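Local coordinates for lytic Polysaccharide Monooxygenase (Phytophthora infestans, PDB 6Z5Y), which probably uses a copper ion to cleave pectin of the plant cell wall by oxidation during infection, this chain being the copper-binding catalytic domain of a longer secreted protein, at residues V95-C100 with D114-Y119; T87-R92 with I127-P132; R146-A151 with A163-I168; K54-L59 with P99-L104; G29-S34 with L150-L155. All coordinates share one frame; numbering follows the deposited sequence. Where two conformers were deposited one is given.

Interaction 1: V95-C100 with D114-Y119. With CU (copper (II) ion), chain C.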
# COMPACT_ATOMS: atom_id res chain seq x y z
N VAL A 95 -2.15 4.77 -10.72
CA VAL A 95 -1.44 5.26 -11.92
C VAL A 95 0.05 5.08 -11.80
O VAL A 95 0.74 5.62 -12.65
CB VAL A 95 -1.76 6.74 -12.26
CG1 VAL A 95 -3.24 7.00 -12.38
CG2 VAL A 95 -1.08 7.70 -11.29
N HIS A 96 0.55 4.37 -10.79
CA HIS A 96 1.98 4.04 -10.72
C HIS A 96 2.13 2.54 -10.58
O HIS A 96 1.34 1.92 -9.86
CB HIS A 96 2.68 4.68 -9.52
CG HIS A 96 2.35 6.12 -9.32
ND1 HIS A 96 2.62 7.09 -10.25
CD2 HIS A 96 1.83 6.76 -8.26
CE1 HIS A 96 2.23 8.26 -9.77
NE2 HIS A 96 1.76 8.10 -8.54
N ALA A 97 3.13 1.98 -11.24
CA ALA A 97 3.49 0.57 -11.08
C ALA A 97 4.05 0.33 -9.68
O ALA A 97 4.55 1.22 -9.02
CB ALA A 97 4.50 0.16 -12.10
N GLY A 98 3.99 -0.92 -9.25
CA GLY A 98 4.71 -1.40 -8.07
C GLY A 98 3.83 -2.22 -7.14
O GLY A 98 2.60 -2.23 -7.28
N PRO A 99 4.47 -2.90 -6.19
CA PRO A 99 3.75 -3.84 -5.34
C PRO A 99 2.95 -3.13 -4.23
O PRO A 99 3.35 -2.09 -3.70
CB PRO A 99 4.89 -4.66 -4.73
CG PRO A 99 6.06 -3.70 -4.70
CD PRO A 99 5.92 -2.91 -5.98
N CYS A 100 1.87 -3.78 -3.84
CA CYS A 100 1.08 -3.30 -2.71
C CYS A 100 0.49 -4.49 -2.00
O CYS A 100 0.45 -5.64 -2.50
CB CYS A 100 0.05 -2.25 -3.10
SG CYS A 100 -1.52 -2.85 -3.73
N ASP A 114 2.10 -5.94 -8.69
CA ASP A 114 1.86 -4.72 -9.48
C ASP A 114 0.39 -4.33 -9.37
O ASP A 114 -0.44 -4.72 -10.17
CB ASP A 114 2.26 -4.87 -10.93
CG ASP A 114 2.00 -3.58 -11.69
OD1 ASP A 114 2.35 -2.52 -11.17
OD2 ASP A 114 1.47 -3.66 -12.82
N CYS A 115 0.09 -3.56 -8.34
CA CYS A 115 -1.30 -3.21 -8.08
C CYS A 115 -1.94 -2.43 -9.22
O CYS A 115 -3.15 -2.65 -9.47
CB CYS A 115 -1.43 -2.51 -6.74
SG CYS A 115 -1.06 -3.75 -5.48
N GLN A 116 -1.17 -1.67 -9.97
CA GLN A 116 -1.69 -0.92 -11.13
C GLN A 116 -2.39 -1.86 -12.12
O GLN A 116 -3.46 -1.49 -12.61
CB GLN A 116 -0.53 -0.18 -11.79
CG GLN A 116 -0.95 0.65 -12.99
CD GLN A 116 0.17 1.49 -13.55
OE1 GLN A 116 0.11 2.71 -13.46
NE2 GLN A 116 1.20 0.83 -14.06
N SER A 117 -1.77 -2.98 -12.45
CA SER A 117 -2.35 -3.89 -13.45
C SER A 117 -3.42 -4.77 -12.81
O SER A 117 -4.31 -5.20 -13.51
CB SER A 117 -1.30 -4.69 -14.17
OG SER A 117 -0.47 -5.43 -13.30
N ALA A 118 -3.37 -5.03 -11.52
CA ALA A 118 -4.29 -6.01 -10.90
C ALA A 118 -5.63 -5.39 -10.54
O ALA A 118 -6.62 -6.12 -10.55
CB ALA A 118 -3.65 -6.60 -9.69
N TYR A 119 -5.64 -4.13 -10.12
CA TYR A 119 -6.80 -3.54 -9.39
C TYR A 119 -7.36 -2.29 -10.01
O TYR A 119 -8.41 -1.83 -9.49
CB TYR A 119 -6.47 -3.26 -7.94
CG TYR A 119 -5.96 -4.49 -7.25
CD1 TYR A 119 -6.74 -5.64 -7.14
CD2 TYR A 119 -4.68 -4.52 -6.72
CE1 TYR A 119 -6.22 -6.78 -6.54
CE2 TYR A 119 -4.18 -5.63 -6.07
CZ TYR A 119 -4.94 -6.77 -6.02
OH TYR A 119 -4.36 -7.87 -5.43
CU CU C . 1.09 9.46 -7.37
O HOH W 1 0.91 -0.40 -8.46
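C100 and C115 are joined through their sulfurs, SG to SG 2.0 Å, and this disulfide with the turn of G98 against D114 makes the tight end of the contact. D114 CG lies anti to its backbone N (chi1 -180°), and OD1 accepts from G98 N at 3.0 Å, nearly in line with the carboxylate C-O bond. C115 N returns a bond to G98 O. The backbone angles of G98 (phi 133°, psi 167°) suit glycine, since a CB would jam against the preceding carbonyl. The other carboxylate oxygen, D114 OD2, takes S117 OG at 2.7 Å and, weakly, S117 N, so D114 both N-caps helix 115-119 and holds the loop.

Toward V95 the contact is partly exposed and water-mediated. One water donates to H96 O (2.7 Å) and G98 O and accepts from Q116 N, while the extended Q116 side chain runs past A97, its NE2 bonded to D37. H96 points away from the helix and gives NE2 to the copper at 1.9 Å, beside the amino terminus of H1, as in the histidine brace of this enzyme class. The loop lies between helix 115-119 and strand 143-155, with helix 36-47 touching A97 and P99.

Interaction 2: T87-R92 with I127-P132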
# COMPACT_ATOMS: atom_id res chain seq x y z
N THR A 87 -14.05 -6.57 -0.29
CA THR A 87 -13.22 -5.63 -1.01
C THR A 87 -12.66 -4.57 -0.06
O THR A 87 -13.16 -4.37 1.05
CB THR A 87 -13.99 -4.89 -2.10
OG1 THR A 87 -14.93 -3.96 -1.55
CG2 THR A 87 -14.65 -5.83 -3.09
N ALA A 88 -11.66 -3.86 -0.56
CA ALA A 88 -11.29 -2.52 -0.08
C ALA A 88 -11.28 -1.62 -1.31
O ALA A 88 -10.91 -2.08 -2.38
CB ALA A 88 -9.96 -2.52 0.65
N THR A 89 -11.65 -0.38 -1.16
CA THR A 89 -11.75 0.52 -2.31
C THR A 89 -10.75 1.65 -2.17
O THR A 89 -10.70 2.31 -1.13
CB THR A 89 -13.16 1.07 -2.44
OG1 THR A 89 -14.07 -0.01 -2.45
CG2 THR A 89 -13.34 1.86 -3.71
N PHE A 90 -9.98 1.88 -3.22
CA PHE A 90 -9.03 2.99 -3.24
C PHE A 90 -9.77 4.30 -3.49
O PHE A 90 -10.91 4.35 -3.98
CB PHE A 90 -7.97 2.75 -4.31
CG PHE A 90 -6.58 3.27 -4.00
CD1 PHE A 90 -5.99 3.05 -2.77
CD2 PHE A 90 -5.87 3.93 -4.97
CE1 PHE A 90 -4.69 3.45 -2.52
CE2 PHE A 90 -4.56 4.29 -4.73
CZ PHE A 90 -3.97 4.08 -3.51
N SER A 91 -9.07 5.40 -3.23
CA SER A 91 -9.69 6.74 -3.34
C SER A 91 -9.78 7.19 -4.80
O SER A 91 -10.52 8.14 -5.06
CB SER A 91 -8.90 7.75 -2.53
OG SER A 91 -7.60 7.94 -3.07
N ARG A 92 -9.05 6.53 -5.69
CA ARG A 92 -8.94 6.90 -7.10
C ARG A 92 -8.42 5.67 -7.80
O ARG A 92 -8.28 4.59 -7.19
CB ARG A 92 -8.02 8.13 -7.25
CG ARG A 92 -6.62 7.90 -6.70
CD ARG A 92 -5.60 8.91 -7.21
NE ARG A 92 -5.99 10.27 -6.85
CZ ARG A 92 -5.67 11.36 -7.54
NH1 ARG A 92 -4.92 11.27 -8.61
NH2 ARG A 92 -6.16 12.51 -7.14
N ILE A 127 -12.03 4.03 -10.34
CA ILE A 127 -11.69 3.68 -8.96
C ILE A 127 -11.09 2.27 -8.91
O ILE A 127 -11.66 1.35 -9.46
CB ILE A 127 -12.93 3.78 -8.08
CG1 ILE A 127 -13.57 5.16 -8.16
CG2 ILE A 127 -12.61 3.38 -6.65
CD1 ILE A 127 -12.65 6.30 -7.85
N ALA A 128 -9.95 2.14 -8.25
CA ALA A 128 -9.34 0.82 -8.04
C ALA A 128 -10.01 0.12 -6.87
O ALA A 128 -10.26 0.72 -5.84
CB ALA A 128 -7.85 0.95 -7.79
N VAL A 129 -10.25 -1.16 -7.05
CA VAL A 129 -10.91 -2.00 -6.04
C VAL A 129 -9.99 -3.17 -5.78
O VAL A 129 -9.61 -3.90 -6.69
CB VAL A 129 -12.30 -2.47 -6.48
CG1 VAL A 129 -12.87 -3.38 -5.40
CG2 VAL A 129 -13.20 -1.31 -6.77
N PHE A 130 -9.65 -3.34 -4.51
CA PHE A 130 -8.81 -4.46 -4.05
C PHE A 130 -9.72 -5.61 -3.66
O PHE A 130 -10.64 -5.42 -2.86
CB PHE A 130 -8.00 -4.04 -2.83
CG PHE A 130 -7.08 -2.87 -3.09
CD1 PHE A 130 -5.89 -2.99 -3.76
CD2 PHE A 130 -7.45 -1.60 -2.66
CE1 PHE A 130 -5.09 -1.88 -4.01
CE2 PHE A 130 -6.66 -0.49 -2.90
CZ PHE A 130 -5.49 -0.64 -3.59
N LYS A 131 -9.44 -6.79 -4.19
CA LYS A 131 -10.20 -8.00 -3.87
C LYS A 131 -9.35 -9.20 -4.22
O LYS A 131 -8.47 -9.14 -5.07
CB LYS A 131 -11.40 -7.97 -4.77
CG LYS A 131 -11.17 -8.40 -6.22
CD LYS A 131 -10.32 -7.52 -7.15
CE LYS A 131 -10.43 -7.98 -8.60
NZ LYS A 131 -9.41 -7.38 -9.50
N PRO A 132 -9.61 -10.33 -3.55
CA PRO A 132 -10.51 -10.49 -2.41
C PRO A 132 -9.86 -10.05 -1.10
O PRO A 132 -8.65 -10.19 -0.94
CB PRO A 132 -10.77 -12.00 -2.35
CG PRO A 132 -9.42 -12.59 -2.88
CD PRO A 132 -8.96 -11.60 -3.91
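An antiparallel strand pair, 88-90 with 129-130, is the element here, and A88 and F130 form its hydrogen-bonded pair: A88 N gives to F130 O at 3.0 Å and F130 N to A88 O at 2.8 Å. The ladder runs on past the regular strands. F90 N reaches A128 O almost in line with the carbonyl, whereas A128 N meets R92 O from above the carbonyl plane, 51° out of it, though its N-H points nearly straight at the oxygen.

On the face of A88 and F130, CG of F130 lies anti to its own carbonyl carbon (chi1 -59°), and the ring turns its edge to the face of F90. This is an offset edge-to-face pair, planes at 89° and CE2 of F130 3.6 Å from CD1 of F90. F90 CB also packs on A128 CB at 3.9 Å. Strand 88-90 is the middle member of a three-stranded antiparallel sheet with 4-6 on its far flank, one sheet of the beta-sandwich core expected of a lytic polysaccharide monooxygenase; F130 reaches across to C100 and I102 of the five-stranded sheet.

The face of T89 and V129 is more exposed. T87 CB and CG2 rest on V129 CG1, each at 3.8 Å, and the methyls T89 CG2 and I127 CG2 are pressed together at 3.4 Å. The other branch of I127 puts CD1 on the CA of R92.

Interaction 3: R146-A151 with A163-I168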
# COMPACT_ATOMS: atom_id res chain seq x y z
N ARG A 146 -3.70 -2.40 7.59
CA ARG A 146 -2.54 -1.65 7.12
C ARG A 146 -2.37 -1.88 5.64
O ARG A 146 -2.35 -3.03 5.17
CB ARG A 146 -1.28 -2.01 7.90
CG ARG A 146 -1.33 -1.52 9.34
CD ARG A 146 -0.06 -1.84 10.10
NE ARG A 146 -0.05 -1.31 11.46
CZ ARG A 146 -0.59 -1.92 12.53
NH1 ARG A 146 -1.16 -3.11 12.42
NH2 ARG A 146 -0.53 -1.34 13.72
N PHE A 147 -2.23 -0.79 4.92
CA PHE A 147 -1.95 -0.78 3.47
C PHE A 147 -0.54 -0.29 3.26
O PHE A 147 -0.15 0.73 3.88
CB PHE A 147 -2.95 0.14 2.78
CG PHE A 147 -2.72 0.36 1.31
CD1 PHE A 147 -2.88 -0.70 0.43
CD2 PHE A 147 -2.28 1.57 0.82
CE1 PHE A 147 -2.71 -0.48 -0.94
CE2 PHE A 147 -2.09 1.78 -0.53
CZ PHE A 147 -2.30 0.75 -1.41
N TYR A 148 0.18 -0.95 2.39
CA TYR A 148 1.53 -0.55 1.97
C TYR A 148 1.57 -0.60 0.46
O TYR A 148 1.18 -1.62 -0.13
CB TYR A 148 2.57 -1.50 2.53
CG TYR A 148 2.64 -1.59 4.03
CD1 TYR A 148 1.80 -2.40 4.76
CD2 TYR A 148 3.59 -0.84 4.73
CE1 TYR A 148 1.91 -2.45 6.16
CE2 TYR A 148 3.71 -0.88 6.10
CZ TYR A 148 2.86 -1.69 6.82
OH TYR A 148 2.95 -1.79 8.20
N TRP A 149 2.16 0.42 -0.12
CA TRP A 149 2.32 0.48 -1.59
C TRP A 149 3.67 1.13 -1.86
O TRP A 149 3.94 2.24 -1.39
CB TRP A 149 1.18 1.28 -2.22
CG TRP A 149 1.23 1.49 -3.70
CD1 TRP A 149 1.77 0.68 -4.65
CD2 TRP A 149 0.60 2.58 -4.39
NE1 TRP A 149 1.56 1.22 -5.89
CE2 TRP A 149 0.81 2.37 -5.77
CE3 TRP A 149 -0.13 3.69 -3.97
CZ2 TRP A 149 0.32 3.26 -6.73
CZ3 TRP A 149 -0.60 4.57 -4.92
CH2 TRP A 149 -0.38 4.37 -6.27
N LEU A 150 4.52 0.41 -2.58
CA LEU A 150 5.79 0.96 -3.07
C LEU A 150 5.61 1.28 -4.53
O LEU A 150 5.63 0.39 -5.39
CB LEU A 150 6.89 -0.06 -2.86
CG LEU A 150 8.28 0.47 -3.18
CD1 LEU A 150 8.73 1.44 -2.12
CD2 LEU A 150 9.27 -0.63 -3.40
N ALA A 151 5.34 2.57 -4.80
CA ALA A 151 5.14 3.02 -6.17
C ALA A 151 6.50 3.31 -6.78
O ALA A 151 7.41 3.86 -6.14
CB ALA A 151 4.27 4.25 -6.18
N ALA A 163 6.54 5.91 -1.15
CA ALA A 163 5.94 5.04 -0.14
C ALA A 163 4.59 5.59 0.24
O ALA A 163 4.50 6.71 0.73
CB ALA A 163 6.82 4.99 1.08
N TYR A 164 3.58 4.72 0.12
CA TYR A 164 2.22 5.05 0.58
C TYR A 164 1.90 4.05 1.69
O TYR A 164 2.06 2.83 1.51
CB TYR A 164 1.21 4.94 -0.56
CG TYR A 164 1.47 5.89 -1.69
CD1 TYR A 164 2.36 5.56 -2.68
CD2 TYR A 164 0.83 7.12 -1.75
CE1 TYR A 164 2.63 6.42 -3.72
CE2 TYR A 164 1.12 8.02 -2.78
CZ TYR A 164 2.01 7.65 -3.78
OH TYR A 164 2.30 8.53 -4.80
N LYS A 165 1.40 4.57 2.80
CA LYS A 165 1.01 3.77 3.95
C LYS A 165 -0.29 4.31 4.50
O LYS A 165 -0.43 5.51 4.70
CB LYS A 165 2.08 3.83 5.04
CG LYS A 165 3.32 3.02 4.73
CD LYS A 165 4.45 3.26 5.70
CE LYS A 165 5.22 4.51 5.36
NZ LYS A 165 6.15 4.87 6.45
N ASN A 166 -1.19 3.37 4.83
CA ASN A 166 -2.39 3.73 5.61
C ASN A 166 -2.51 2.74 6.76
O ASN A 166 -2.17 1.56 6.63
CB ASN A 166 -3.67 3.61 4.77
CG ASN A 166 -3.70 4.38 3.47
OD1 ASN A 166 -4.43 3.95 2.57
ND2 ASN A 166 -3.02 5.51 3.36
N CYS A 167 -3.07 3.22 7.85
CA CYS A 167 -3.51 2.41 8.99
C CYS A 167 -4.97 2.79 9.20
O CYS A 167 -5.24 3.97 9.37
CB CYS A 167 -2.72 2.72 10.27
SG CYS A 167 -0.99 2.26 10.09
N ILE A 168 -5.85 1.78 9.21
CA ILE A 168 -7.30 2.02 9.32
C ILE A 168 -7.86 1.08 10.35
O ILE A 168 -7.93 -0.13 10.12
CB ILE A 168 -8.00 1.83 7.97
CG1 ILE A 168 -7.36 2.73 6.89
CG2 ILE A 168 -9.47 2.14 8.14
CD1 ILE A 168 -7.96 2.58 5.51
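Y164, F147 and W149 carry this pairing of strands 143-155 and 158-170, the two arms of an antiparallel hairpin. Across the hydrogen-bonded pair W149-Y164 the side chains lie side by side, W149 CG anti to its backbone N (chi1 177°) and Y164 CG anti to its carbonyl carbon. The rings form an offset stack, planes 29° apart, with CE3 of W149 3.4 Å from CD1 of Y164 and CZ3 over the centre of the phenol. A151 CB touches the rim of that ring at CE1, 3.7 Å away. F147 runs alongside N166, its CD2 3.7 Å from OD1, which accepts from I4 N. On the opposite face C167 SG, disulfide-bonded to C70, meets R146 CG at 3.9 Å.

The tyrosine belongs to the copper site with H1 and H96, and its OH also bonds Q162. Bonds W149 N to Y164 O and Y164 N to W149 O keep the strands in register, while the indole and A151 hold the ring, consistent with a firmly held phenol beside the metal.

Interaction 4: K54-L59 with P99-L104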
# COMPACT_ATOMS: atom_id res chain seq x y z
N LYS A 54 11.06 -9.58 1.11
CA LYS A 54 9.97 -10.51 1.46
C LYS A 54 8.64 -9.89 0.99
O LYS A 54 7.95 -10.45 0.14
CB LYS A 54 9.96 -10.82 2.96
CG LYS A 54 8.83 -11.78 3.35
CD LYS A 54 8.74 -12.12 4.81
N ASP A 55 8.30 -8.75 1.55
CA ASP A 55 7.03 -8.05 1.25
C ASP A 55 7.23 -6.57 1.59
O ASP A 55 8.29 -6.17 2.13
CB ASP A 55 5.87 -8.71 1.98
CG ASP A 55 6.13 -8.92 3.46
OD1 ASP A 55 6.67 -8.01 4.10
OD2 ASP A 55 5.73 -9.97 4.01
N VAL A 56 6.27 -5.76 1.21
CA VAL A 56 6.45 -4.30 1.38
C VAL A 56 6.42 -3.93 2.86
O VAL A 56 7.17 -3.04 3.26
CB VAL A 56 5.44 -3.52 0.54
CG1 VAL A 56 5.68 -2.03 0.66
CG2 VAL A 56 5.51 -3.92 -0.93
N ARG A 57 5.58 -4.58 3.65
CA ARG A 57 5.53 -4.26 5.07
C ARG A 57 6.90 -4.49 5.70
O ARG A 57 7.34 -3.66 6.52
CB ARG A 57 4.47 -5.11 5.78
CG ARG A 57 4.40 -4.80 7.26
CD ARG A 57 3.21 -5.48 7.91
NE ARG A 57 3.08 -5.00 9.28
CZ ARG A 57 2.06 -5.32 10.08
NH1 ARG A 57 1.17 -6.20 9.67
NH2 ARG A 57 1.91 -4.73 11.25
N SER A 58 7.56 -5.58 5.36
CA SER A 58 8.89 -5.94 5.91
C SER A 58 9.93 -4.92 5.46
O SER A 58 10.90 -4.67 6.15
CB SER A 58 9.29 -7.34 5.49
OG SER A 58 8.41 -8.31 6.05
N LEU A 59 9.79 -4.43 4.24
CA LEU A 59 10.70 -3.42 3.69
C LEU A 59 10.58 -2.10 4.46
O LEU A 59 11.59 -1.45 4.75
CB LEU A 59 10.42 -3.22 2.21
CG LEU A 59 11.20 -2.13 1.48
CD1 LEU A 59 12.68 -2.48 1.44
CD2 LEU A 59 10.62 -1.95 0.09
N PRO A 99 4.47 -2.90 -6.19
CA PRO A 99 3.75 -3.84 -5.34
C PRO A 99 2.95 -3.13 -4.23
O PRO A 99 3.35 -2.09 -3.70
CB PRO A 99 4.89 -4.66 -4.73
CG PRO A 99 6.06 -3.70 -4.70
CD PRO A 99 5.92 -2.91 -5.98
N CYS A 100 1.87 -3.78 -3.84
CA CYS A 100 1.08 -3.30 -2.71
C CYS A 100 0.49 -4.49 -2.00
O CYS A 100 0.45 -5.64 -2.50
CB CYS A 100 0.05 -2.25 -3.10
SG CYS A 100 -1.52 -2.85 -3.73
N GLU A 101 0.02 -4.23 -0.78
CA GLU A 101 -0.51 -5.29 0.07
C GLU A 101 -1.37 -4.69 1.16
O GLU A 101 -1.22 -3.53 1.54
CB GLU A 101 0.62 -6.15 0.60
CG GLU A 101 1.60 -5.38 1.45
CD GLU A 101 2.94 -6.06 1.62
OE1 GLU A 101 3.58 -6.39 0.59
OE2 GLU A 101 3.39 -6.20 2.76
N ILE A 102 -2.24 -5.53 1.67
CA ILE A 102 -3.16 -5.20 2.79
C ILE A 102 -2.98 -6.26 3.86
O ILE A 102 -3.03 -7.48 3.56
CB ILE A 102 -4.61 -5.13 2.33
CG1 ILE A 102 -4.81 -4.08 1.25
CG2 ILE A 102 -5.54 -4.85 3.52
CD1 ILE A 102 -6.16 -4.09 0.58
N TRP A 103 -2.83 -5.80 5.09
CA TRP A 103 -2.74 -6.64 6.29
C TRP A 103 -3.89 -6.31 7.23
O TRP A 103 -4.30 -5.15 7.32
CB TRP A 103 -1.43 -6.36 7.01
CG TRP A 103 -0.19 -6.74 6.27
CD1 TRP A 103 0.35 -6.11 5.18
CD2 TRP A 103 0.69 -7.79 6.60
NE1 TRP A 103 1.51 -6.73 4.81
CE2 TRP A 103 1.75 -7.77 5.66
CE3 TRP A 103 0.72 -8.76 7.63
CZ2 TRP A 103 2.84 -8.63 5.74
CZ3 TRP A 103 1.81 -9.61 7.69
CH2 TRP A 103 2.83 -9.55 6.75
N LEU A 104 -4.36 -7.31 7.95
CA LEU A 104 -5.28 -7.12 9.08
C LEU A 104 -4.54 -7.63 10.30
O LEU A 104 -4.25 -8.85 10.40
CB LEU A 104 -6.60 -7.89 8.86
CG LEU A 104 -7.35 -7.51 7.60
CD1 LEU A 104 -8.59 -8.35 7.46
CD2 LEU A 104 -7.70 -6.04 7.56
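R57 CD sits over one face of the W103 indole, a CH-pi contact 3.6 Å from the centroid of the five-membered ring, while D55 OD2 and E101 OE2 lie at the ring's edge. The guanidinium stands upright on the indole, planes 87° apart, with NH1 3.3 Å from CE3 of W103 in an off-centre cation-pi contact; NH1 also bonds D105 O, and NE pairs with D61. The contact is a helix N-terminus docked on strand 100-104: D55 N-caps helix 56-60 through OD1, which accepts from S58 N, and E101 takes the first-turn N-H groups.

V56 N meets E101 OE1 on the syn side of the carboxylate, tilted from its plane, at 2.8 Å, and OE2 lies 2.9 Å from R57 N. The helix end and the N-H groups probably stabilise the buried E101 carboxylate as an anion, despite D55 nearby. V56 CG2 packs on P99 CG at 3.8 Å. W103 NE1 grips E101 OE2 from the face opposite R57 N, at 2.8 Å with an N-H...O angle of 169°.

Interaction 5: G29-S34 with L150-L155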
# COMPACT_ATOMS: atom_id res chain seq x y z
N GLY A 29 21.00 -0.70 -8.87
CA GLY A 29 20.86 -1.36 -10.18
C GLY A 29 20.44 -0.41 -11.27
O GLY A 29 20.44 0.82 -11.08
N GLY A 30 20.01 -0.98 -12.38
CA GLY A 30 19.84 -0.21 -13.63
C GLY A 30 18.43 0.30 -13.85
O GLY A 30 17.92 0.23 -14.97
N TRP A 31 17.83 0.86 -12.81
CA TRP A 31 16.46 1.40 -12.89
C TRP A 31 16.31 2.37 -14.07
O TRP A 31 15.38 2.20 -14.87
CB TRP A 31 16.15 2.13 -11.59
CG TRP A 31 16.24 1.27 -10.37
CD1 TRP A 31 17.30 1.08 -9.54
CD2 TRP A 31 15.19 0.47 -9.83
NE1 TRP A 31 17.00 0.18 -8.56
CE2 TRP A 31 15.70 -0.21 -8.70
CE3 TRP A 31 13.87 0.23 -10.22
CZ2 TRP A 31 14.90 -1.06 -7.93
CZ3 TRP A 31 13.08 -0.60 -9.46
CH2 TRP A 31 13.60 -1.24 -8.33
N ASP A 32 17.23 3.32 -14.21
CA ASP A 32 17.05 4.43 -15.19
C ASP A 32 17.35 3.97 -16.61
O ASP A 32 16.89 4.65 -17.52
CB ASP A 32 17.92 5.60 -14.80
CG ASP A 32 17.34 6.25 -13.57
OD1 ASP A 32 16.17 5.99 -13.28
OD2 ASP A 32 18.03 7.02 -12.95
N GLU A 33 18.04 2.85 -16.76
CA GLU A 33 18.37 2.24 -18.08
C GLU A 33 17.22 1.36 -18.59
O GLU A 33 17.21 0.93 -19.74
CB GLU A 33 19.64 1.41 -17.95
CG GLU A 33 20.90 2.27 -17.85
CD GLU A 33 21.06 3.07 -16.58
OE1 GLU A 33 21.14 4.33 -16.66
OE2 GLU A 33 21.10 2.45 -15.50
N SER A 34 16.31 1.02 -17.71
CA SER A 34 15.09 0.26 -18.08
C SER A 34 14.10 1.21 -18.75
O SER A 34 14.18 2.44 -18.55
CB SER A 34 14.46 -0.43 -16.89
OG SER A 34 13.78 0.51 -16.10
N LEU A 150 4.52 0.41 -2.58
CA LEU A 150 5.79 0.96 -3.07
C LEU A 150 5.61 1.28 -4.53
O LEU A 150 5.63 0.39 -5.39
CB LEU A 150 6.89 -0.06 -2.86
CG LEU A 150 8.28 0.47 -3.18
CD1 LEU A 150 8.73 1.44 -2.12
CD2 LEU A 150 9.27 -0.63 -3.40
N ALA A 151 5.34 2.57 -4.80
CA ALA A 151 5.14 3.02 -6.17
C ALA A 151 6.50 3.31 -6.78
O ALA A 151 7.41 3.86 -6.14
CB ALA A 151 4.27 4.25 -6.18
N LEU A 152 6.65 2.89 -8.01
CA LEU A 152 7.87 3.06 -8.83
C LEU A 152 7.51 4.08 -9.91
O LEU A 152 6.54 3.86 -10.66
CB LEU A 152 8.26 1.71 -9.43
CG LEU A 152 8.35 0.54 -8.46
CD1 LEU A 152 8.55 -0.75 -9.24
CD2 LEU A 152 9.48 0.75 -7.46
N GLN A 153 8.24 5.18 -9.99
CA GLN A 153 7.87 6.22 -10.99
C GLN A 153 9.15 6.87 -11.48
O GLN A 153 10.19 6.84 -10.81
CB GLN A 153 6.86 7.26 -10.46
CG GLN A 153 6.42 8.33 -11.49
CD GLN A 153 5.40 9.32 -10.96
OE1 GLN A 153 5.34 9.61 -9.76
NE2 GLN A 153 4.61 9.88 -11.87
N ARG A 154 9.08 7.36 -12.71
CA ARG A 154 10.17 8.14 -13.33
C ARG A 154 9.80 9.62 -13.31
O ARG A 154 8.73 10.00 -13.81
CB ARG A 154 10.41 7.66 -14.75
CG ARG A 154 10.64 6.17 -14.85
CD ARG A 154 10.76 5.72 -16.28
NE ARG A 154 10.75 4.27 -16.44
CZ ARG A 154 11.82 3.48 -16.41
NH1 ARG A 154 13.00 4.01 -16.17
NH2 ARG A 154 11.73 2.18 -16.59
N LEU A 155 10.64 10.41 -12.69
CA LEU A 155 10.51 11.88 -12.62
C LEU A 155 11.71 12.47 -13.32
O LEU A 155 12.85 12.25 -12.88
CB LEU A 155 10.46 12.34 -11.17
CG LEU A 155 9.26 11.81 -10.41
CD1 LEU A 155 9.26 12.34 -8.99
CD2 LEU A 155 7.95 12.15 -11.12
O HOH W 2 13.80 6.41 -14.91
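R154 reaches across to the loop 29-34 edge-on, with its guanidinium turned so that S34 OG lies near its plane. NH2 gives to S34 OG at 2.7 Å, a fairly straight bond of 164°, and NH1 makes a longer one to W31 O at 3.3 Å, tilted from the guanidinium plane. The chain is extended from CG to NE, and chi4 of -89° turns CZ off that line.

S34 OG sits between its backbone N and carbonyl carbon (chi1 76°), where it can donate to W31 O at 2.6 Å while accepting from R154. W31 O therefore receives three donors, S34 OG, S34 N and R154 NH1, which ties the turn to the arginine. D32 is linked less directly: its OD1, which also accepts from T159 N, takes a water that accepts from R154 NH1.

The indole of W31 lies on the buried side, with CZ3 4.3 Å from L152 CD2 and NE1 bonded to W27 O. W161 of strand 158-170 meets this indole edge-to-face, and T43 and L47 of helix 36-47 touch it too, so the loop bridges that helix and the outer end of the hairpin. R154 NH2 also bonds G36 O, right where helix 36-47 begins.

How the interactions relate
Strand 143-155 ties most of the set together. Interactions 3 and 5 share L150 and A151 on it, and strand 100-104 of interaction 4 runs beside it in the five-stranded sheet, centres of 3 and 4 about 8 Å apart. Interaction 1 shares P99 and C100 with interaction 4, at the start of strand 100-104, and its loop bonds back to L150 and L152. Interaction 2 lies in the other sheet, its F90 and F130 packing on F147 and W149 of interaction 3; it is about 25 Å, centre to centre, from interaction 5. Along the chain, interaction 5 spans interactions 1, 2 and 4, and interaction 1 lies within the span of 2. Interactions 1 and 3 bring H96 and Y164 to one copper ion.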